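Local coordinates for protein uncharacterized ACR, COG1565 superfamily (Burkholderia thailandensis, PDB 4F3N) that is functionally uncharacterised but has a methyltransferase fold and may act as an S-adenosylmethionine-dependent protein-arginine methyltransferase, at residues 224-227 with 232-235. Sequence-based numbering, arbitrary orientation.
Sequences LVAK and WCER
Ala-226 and Cys-233 face each other as a hydrogen-bonded pair of a beta hairpin, strand 223-228 running out and strand 231-239 returning, in the antiparallel sheet that accompanies the central methyltransferase sheet. Both of their bonds are 2.9 Å: Ala-226 N gives to Cys-233 O at a nearly straight 167°, and Cys-233 N gives to Ala-226 O. This middle is the tight part. Next to it the indole of Trp-232 reaches back to the partner strand, with Val-225 O and Ala-226 N at its edge, CG turned anti to its own carbonyl carbon (chi1 -71°), which brings CE3 to 3.4 Å from the backbone C of Ala-226. CG2 of Val-225 meets the six-membered ring at CZ3. Over one face of the indole, Lys-227 lays its aliphatic chain crosswise, with CD 3.6 Å from the centroid of the Trp-232 five-membered ring in a CH-pi contact. On the opposite side of the sheet, the Ala-226 methyl lies near the guanidinium of Arg-235, whose NE forms a salt bridge with Asp-249 on the next strand.

Toward Leu-224 the pairing slackens. Arg-235 N still reaches Leu-224 O, but from well above the carbonyl plane, and a water takes over the second link. That water accepts from Leu-224 N and donates to Arg-235 O; it also donates to Glu-234 OE2, with 2.6 Å between the water oxygen and OE2, the same carboxylate oxygen that salt-bridges Arg-223 NE.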
# COMPACT_ATOMS: atom_id res chain seq x y z
N LEU A 224 15.28 6.99 4.12
CA LEU A 224 16.31 6.00 4.00
C LEU A 224 17.35 6.20 5.09
O LEU A 224 17.71 7.33 5.46
CB LEU A 224 16.96 6.10 2.63
CG LEU A 224 16.01 5.89 1.44
CD1 LEU A 224 16.67 6.12 0.08
CD2 LEU A 224 15.44 4.47 1.48
N VAL A 225 17.85 5.10 5.61
CA VAL A 225 18.84 5.17 6.67
C VAL A 225 19.99 4.25 6.32
O VAL A 225 19.78 3.20 5.70
CB VAL A 225 18.23 4.81 8.03
CG1 VAL A 225 17.16 5.84 8.42
CG2 VAL A 225 17.65 3.37 8.08
N ALA A 226 21.21 4.66 6.66
CA ALA A 226 22.40 3.91 6.27
C ALA A 226 23.29 3.73 7.49
O ALA A 226 23.50 4.67 8.26
CB ALA A 226 23.18 4.66 5.18
N LYS A 227 23.85 2.55 7.61
CA LYS A 227 24.74 2.21 8.74
C LYS A 227 26.16 2.54 8.39
O LYS A 227 26.76 1.88 7.54
CB LYS A 227 24.65 0.73 9.08
CG LYS A 227 25.52 0.33 10.28
CD LYS A 227 24.96 0.85 11.59
CE LYS A 227 25.84 0.48 12.80
NZ LYS A 227 26.03 -0.98 12.93
N TRP A 232 24.29 4.84 12.71
CA TRP A 232 23.25 5.11 11.70
C TRP A 232 23.20 6.55 11.33
O TRP A 232 23.46 7.42 12.15
CB TRP A 232 21.90 4.70 12.21
CG TRP A 232 21.74 3.22 12.29
CD1 TRP A 232 21.90 2.40 13.40
CD2 TRP A 232 21.38 2.32 11.20
NE1 TRP A 232 21.65 1.08 13.09
CE2 TRP A 232 21.34 0.97 11.77
CE3 TRP A 232 21.11 2.49 9.84
CZ2 TRP A 232 21.02 -0.14 11.00
CZ3 TRP A 232 20.78 1.36 9.08
CH2 TRP A 232 20.75 0.09 9.64
N CYS A 233 22.91 6.82 10.06
CA CYS A 233 22.65 8.18 9.62
C CYS A 233 21.55 8.17 8.59
O CYS A 233 21.07 7.11 8.20
CB CYS A 233 23.87 8.79 9.03
SG CYS A 233 24.39 7.98 7.55
N GLU A 234 21.17 9.36 8.15
CA GLU A 234 20.09 9.46 7.16
C GLU A 234 20.67 9.60 5.77
O GLU A 234 21.58 10.40 5.54
CB GLU A 234 19.16 10.63 7.49
CG GLU A 234 17.98 10.69 6.52
CD GLU A 234 16.75 11.39 7.03
OE1 GLU A 234 16.82 12.14 8.05
OE2 GLU A 234 15.70 11.17 6.39
N ARG A 235 20.10 8.81 4.84
CA ARG A 235 20.39 8.90 3.45
C ARG A 235 19.32 9.78 2.78
O ARG A 235 18.16 9.41 2.69
CB ARG A 235 20.42 7.51 2.83
CG ARG A 235 20.73 7.57 1.34
CD ARG A 235 21.25 6.27 0.79
NE ARG A 235 22.58 5.97 1.30
CZ ARG A 235 23.37 4.98 0.90
NH1 ARG A 235 23.02 4.13 -0.06
NH2 ARG A 235 24.55 4.85 1.49
O HOH W 1 15.80 10.02 4.04